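Local coordinates for cellulosomal scaffoldin anchoring protein C (Acetivibrio cellulolyticus, PDB 4UYP) that binds the type I dockerin of the adaptor scaffoldin ScaB through its third cohesin domain, anchoring the cellulosome to the bacterial cell surface, at the interface of chains A and B. Sequence-based numbering; all coordinates share one arbitrary frame. Chains: chain A, Cellulosomal scaffoldin anchoring protein C; chain B, Cellulosomal scaffoldin adaptor protein B.

Contact 1 and contact 2 are neighbouring patches of one cohesin-dockerin interface, the centres of their C-alpha atoms about 6 Å apart. Both use A:Arg37, A:Ser74 and B:Leu26. Contact 1 spans cohesin strands 33-39 and 72-78, with A:Tyr118 from a loop and A:Ser120 of strand 120-122, and takes in the end of dockerin helix 15-26 together with B:Ile51 at the start of helix 51-61. Contact 2 follows the chain past helix 15-26 to B:Gly27 and B:Lys28, mainly over strands 62-67 and 72-78, with A:Arg37 from strand 33-39. The shared residues make the patches one continuous surface by which ScaC holds the ScaB dockerin.

Contact 1: the interface of chains A and B. Residues chain A 34-35, 37, 74-76, 118, 120; chain B 25-26, 51.
At this cohesin-dockerin interface the guanidinium of A:Arg37 reaches B:Val25 while lying against the ring of A:Tyr118. NH1 sits 3.5 Å above the plane of the phenol ring, over its centre, and in return CD2 of A:Tyr118 covers one guanidinium face towards its rim. The arginine chain leaves with CG anti to the backbone N (chi1 -179°) and bends at chi3, which lays the guanidinium over the face of the phenol ring, nearly parallel to it. Its NH2 donates to the carbonyl O of B:Val25 at 3.1 Å; that oxygen is tilted 24° out of the guanidinium plane, and the bond is bent (139° at H). The nitrogen stands above the carbonyl plane. Water 2 also touches this oxygen and joins it to the carbonyl O of A:Tyr118. The next carbonyl, B:Leu26 O, accepts from OG of A:Ser74 at 2.8 Å, the hydroxyl approaching from above the carbonyl plane. These two carbonyls close helix 15-26, whose C-terminal dipole would make them good acceptors.

Beside these bonds, methyl groups pack. Methyl CD2 of B:Leu26 lies 3.7 Å from CG2 of A:Thr76, the two side chains crossing at about a right angle. B:Ile51 divides its branches: CD1 meets the same threonine methyl, while CG2 lies against the backbone of A:Leu34 and the hydroxyl of A:Ser120. CG1 of B:Val25 packs on CB of A:Ser35 at 3.6 Å. A polar network borders this packing: the hydroxyl of A:Ser35 donates to A:Tyr118 O and also meets water 1, which A:Ser120 OG contacts too; the same water lies 2.9 Å from the backbone N of B:Ile51, at the start of helix 51-61.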
loop_
_atom_site.group_PDB
_atom_site.type_symbol
_atom_site.label_atom_id
_atom_site.label_comp_id
_atom_site.label_asym_id
_atom_site.label_seq_id
_atom_site.Cartn_x
_atom_site.Cartn_y
_atom_site.Cartn_z
ATOM N N LEU A 34 6.291 -6.154 -15.350
ATOM C CA LEU A 34 5.370 -6.098 -14.210
ATOM C C LEU A 34 6.078 -5.351 -13.122
ATOM O O LEU A 34 7.331 -5.284 -13.044
ATOM C CB LEU A 34 4.931 -7.504 -13.752
ATOM C CG LEU A 34 6.035 -8.366 -13.066
ATOM C CD1 LEU A 34 5.888 -8.301 -11.551
ATOM C CD2 LEU A 34 6.084 -9.839 -13.507
ATOM N N SER A 35 5.283 -4.829 -12.185
ATOM C CA SER A 35 5.799 -4.434 -10.885
ATOM C C SER A 35 4.960 -5.081 -9.827
ATOM O O SER A 35 3.736 -5.333 -9.998
ATOM C CB SER A 35 5.803 -2.960 -10.726
ATOM O OG SER A 35 4.425 -2.396 -10.670
ATOM N N ARG A 37 4.420 -4.887 -5.455
ATOM C CA ARG A 37 4.768 -4.238 -4.151
ATOM C C ARG A 37 3.987 -4.902 -3.060
ATOM O O ARG A 37 2.759 -5.106 -3.160
ATOM C CB ARG A 37 4.479 -2.726 -4.153
ATOM C CG ARG A 37 4.889 -2.160 -2.828
ATOM C CD ARG A 37 4.772 -0.649 -2.711
ATOM N NE ARG A 37 5.692 -0.007 -3.636
ATOM C CZ ARG A 37 5.966 1.285 -3.595
ATOM N NH1 ARG A 37 5.412 2.107 -2.671
ATOM N NH2 ARG A 37 6.778 1.836 -4.568
ATOM N N SER A 74 9.452 -3.773 -3.128
ATOM C CA SER A 74 9.001 -3.711 -4.521
ATOM C C SER A 74 9.895 -4.527 -5.405
ATOM O O SER A 74 11.123 -4.605 -5.211
ATOM C CB SER A 74 9.070 -2.298 -5.060
ATOM O OG SER A 74 8.280 -1.384 -4.289
ATOM N N MET A 75 9.340 -5.094 -6.485
ATOM C CA MET A 75 10.113 -5.831 -7.481
ATOM C C MET A 75 9.608 -5.466 -8.842
ATOM O O MET A 75 8.342 -5.253 -9.037
ATOM C CB MET A 75 9.828 -7.272 -7.296
ATOM C CG MET A 75 10.422 -7.778 -5.947
ATOM S SD MET A 75 9.359 -8.973 -5.030
ATOM C CE MET A 75 8.412 -7.745 -4.056
ATOM N N THR A 76 10.463 -5.391 -9.823
ATOM C CA THR A 76 10.044 -5.224 -11.227
ATOM C C THR A 76 10.641 -6.317 -12.099
ATOM O O THR A 76 11.754 -6.791 -11.871
ATOM C CB THR A 76 10.350 -3.849 -11.836
ATOM O OG1 THR A 76 11.752 -3.590 -11.747
ATOM C CG2 THR A 76 9.701 -2.806 -11.004
ATOM N N TYR A 118 0.660 -0.012 -6.716
ATOM C CA TYR A 118 2.041 -0.082 -7.226
ATOM C C TYR A 118 2.309 -1.403 -7.851
ATOM O O TYR A 118 3.513 -1.694 -8.200
ATOM C CB TYR A 118 3.029 0.129 -6.015
ATOM C CG TYR A 118 3.080 1.550 -5.561
ATOM C CD1 TYR A 118 2.175 2.001 -4.602
ATOM C CD2 TYR A 118 4.014 2.468 -6.110
ATOM C CE1 TYR A 118 2.242 3.334 -4.213
ATOM C CE2 TYR A 118 4.031 3.819 -5.750
ATOM C CZ TYR A 118 3.124 4.199 -4.789
ATOM O OH TYR A 118 3.176 5.538 -4.376
ATOM N N SER A 120 1.315 -3.950 -11.168
ATOM C CA SER A 120 0.639 -4.032 -12.468
ATOM C C SER A 120 1.373 -5.058 -13.308
ATOM O O SER A 120 2.560 -5.300 -13.110
ATOM C CB SER A 120 0.626 -2.694 -13.205
ATOM O OG SER A 120 1.833 -2.259 -13.788
ATOM N N VAL B 25 8.643 3.662 -9.785
ATOM C CA VAL B 25 7.709 2.551 -9.541
ATOM C C VAL B 25 8.169 1.723 -8.362
ATOM O O VAL B 25 7.327 1.258 -7.556
ATOM C CB VAL B 25 7.614 1.719 -10.837
ATOM C CG1 VAL B 25 6.808 0.462 -10.603
ATOM C CG2 VAL B 25 6.987 2.575 -11.969
ATOM N N LEU B 26 9.468 1.485 -8.228
ATOM C CA LEU B 26 10.009 0.738 -7.108
ATOM C C LEU B 26 9.889 1.479 -5.772
ATOM O O LEU B 26 10.000 0.782 -4.722
ATOM C CB LEU B 26 11.528 0.450 -7.325
ATOM C CG LEU B 26 11.815 -0.634 -8.368
ATOM C CD1 LEU B 26 13.296 -0.590 -8.719
ATOM C CD2 LEU B 26 11.449 -2.029 -7.852
ATOM N N ILE B 51 4.878 0.613 -14.604
ATOM C CA ILE B 51 6.099 -0.030 -15.123
ATOM C C ILE B 51 6.152 -0.043 -16.656
ATOM O O ILE B 51 7.252 -0.011 -17.221
ATOM C CB ILE B 51 6.241 -1.468 -14.567
ATOM C CG1 ILE B 51 7.636 -2.027 -14.828
ATOM C CG2 ILE B 51 5.138 -2.361 -15.068
ATOM C CD1 ILE B 51 8.866 -1.264 -14.352
HETATM O O HOH W 1 3.374 -0.502 -12.351
HETATM O O HOH W 2 6.230 -1.348 -7.103
#

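Contact 2: the interface of chains A and B. Residues chain A 37, 63-65, 72, 74; chain B 26-28.
Where the dockerin chain turns after helix 15-26 against the cohesin sheet, B:Lys28 lays its aliphatic chain over one face of the A:Tyr65 ring, the two side chains crossing obliquely. The methylene CG makes the CH-pi contact, 3.5 Å from the ring centroid and displaced towards the CG rim, while CD and CE continue past the CD1 side. A bend at chi3 (73°) carries CE back near CD1 as the chain runs on towards NZ. The tyrosine ring is sent across to the dockerin by its first torsion, CG anti to the backbone N (chi1 177°). Along its other flank, CD2 approaches the carbonyl O of B:Leu26 and CE2 that of B:Gly27.

B:Leu26 spreads its branches over two cohesin strands. CD1 presses on the methyl CG2 of A:Thr63 at 3.5 Å, a tight fit between side chains that cross at about a right angle, while CB faces CB of A:Tyr65. CD2 turns instead to strand 72-78, where A:Ser74 holds the leucine carbonyl.

A:Phe72 receives this turn: its CE2 comes within 3.4 Å of B:Leu26 O, and CZ meets CA of B:Gly27. The ring lies nearly parallel to the guanidinium of A:Arg37, on the face opposite A:Tyr118 and with NH1 over its centre, holding the group between two rings. At the far end of A:Tyr65 the phenol OH lies 2.8 Å from water 3, which in turn bonds the carbonyl O of B:Gly27.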
loop_
_atom_site.group_PDB
_atom_site.type_symbol
_atom_site.label_atom_id
_atom_site.label_comp_id
_atom_site.label_asym_id
_atom_site.label_seq_id
_atom_site.Cartn_x
_atom_site.Cartn_y
_atom_site.Cartn_z
ATOM N N ARG A 37 4.420 -4.887 -5.455
ATOM C CA ARG A 37 4.768 -4.238 -4.151
ATOM C C ARG A 37 3.987 -4.902 -3.060
ATOM O O ARG A 37 2.759 -5.106 -3.160
ATOM C CB ARG A 37 4.479 -2.726 -4.153
ATOM C CG ARG A 37 4.889 -2.160 -2.828
ATOM C CD ARG A 37 4.772 -0.649 -2.711
ATOM N NE ARG A 37 5.692 -0.007 -3.636
ATOM C CZ ARG A 37 5.966 1.285 -3.595
ATOM N NH1 ARG A 37 5.412 2.107 -2.671
ATOM N NH2 ARG A 37 6.778 1.836 -4.568
ATOM N N THR A 63 14.613 -6.292 -10.910
ATOM C CA THR A 63 15.112 -5.218 -10.026
ATOM C C THR A 63 14.263 -5.186 -8.777
ATOM O O THR A 63 13.052 -5.406 -8.826
ATOM C CB THR A 63 15.020 -3.805 -10.652
ATOM O OG1 THR A 63 15.461 -3.917 -12.006
ATOM C CG2 THR A 63 15.794 -2.719 -9.912
ATOM N N THR A 64 14.923 -4.996 -7.625
ATOM C CA THR A 64 14.220 -4.950 -6.326
ATOM C C THR A 64 14.631 -3.750 -5.504
ATOM O O THR A 64 15.700 -3.172 -5.680
ATOM C CB THR A 64 14.385 -6.254 -5.521
ATOM O OG1 THR A 64 15.717 -6.278 -4.996
ATOM C CG2 THR A 64 14.155 -7.486 -6.363
ATOM N N TYR A 65 13.763 -3.444 -4.547
ATOM C CA TYR A 65 14.034 -2.369 -3.612
ATOM C C TYR A 65 13.203 -2.590 -2.402
ATOM O O TYR A 65 12.062 -2.969 -2.561
ATOM C CB TYR A 65 13.690 -0.979 -4.171
ATOM C CG TYR A 65 13.907 0.145 -3.181
ATOM C CD1 TYR A 65 15.209 0.445 -2.761
ATOM C CD2 TYR A 65 12.827 0.913 -2.678
ATOM C CE1 TYR A 65 15.374 1.472 -1.773
ATOM C CE2 TYR A 65 13.008 1.865 -1.718
ATOM C CZ TYR A 65 14.276 2.145 -1.332
ATOM O OH TYR A 65 14.405 3.096 -0.314
ATOM N N PHE A 72 7.591 -1.384 2.992
ATOM C CA PHE A 72 7.322 -2.005 1.714
ATOM C C PHE A 72 8.526 -2.615 1.002
ATOM O O PHE A 72 9.696 -2.263 1.307
ATOM C CB PHE A 72 6.677 -1.028 0.650
ATOM C CG PHE A 72 7.561 0.093 0.189
ATOM C CD1 PHE A 72 7.660 1.303 0.864
ATOM C CD2 PHE A 72 8.303 -0.057 -0.981
ATOM C CE1 PHE A 72 8.452 2.367 0.367
ATOM C CE2 PHE A 72 9.174 0.944 -1.423
ATOM C CZ PHE A 72 9.273 2.168 -0.776
ATOM N N SER A 74 9.452 -3.773 -3.128
ATOM C CA SER A 74 9.001 -3.711 -4.521
ATOM C C SER A 74 9.895 -4.527 -5.405
ATOM O O SER A 74 11.123 -4.605 -5.211
ATOM C CB SER A 74 9.070 -2.298 -5.060
ATOM O OG SER A 74 8.280 -1.384 -4.289
ATOM N N LEU B 26 9.468 1.485 -8.228
ATOM C CA LEU B 26 10.009 0.738 -7.108
ATOM C C LEU B 26 9.889 1.479 -5.772
ATOM O O LEU B 26 10.000 0.782 -4.722
ATOM C CB LEU B 26 11.528 0.450 -7.325
ATOM C CG LEU B 26 11.815 -0.634 -8.368
ATOM C CD1 LEU B 26 13.296 -0.590 -8.719
ATOM C CD2 LEU B 26 11.449 -2.029 -7.852
ATOM N N GLY B 27 9.697 2.780 -5.821
ATOM C CA GLY B 27 9.659 3.501 -4.521
ATOM C C GLY B 27 10.987 4.054 -4.066
ATOM O O GLY B 27 11.084 4.604 -2.973
ATOM N N LYS B 28 12.026 3.952 -4.889
ATOM C CA LYS B 28 13.328 4.491 -4.523
ATOM C C LYS B 28 13.293 6.015 -4.535
ATOM O O LYS B 28 13.976 6.665 -3.787
ATOM C CB LYS B 28 14.425 4.059 -5.475
ATOM C CG LYS B 28 14.613 2.569 -5.439
ATOM C CD LYS B 28 15.802 2.103 -6.270
ATOM C CE LYS B 28 17.024 2.522 -5.458
ATOM N NZ LYS B 28 18.382 2.517 -6.071
HETATM O O HOH W 3 12.338 4.920 -0.482
#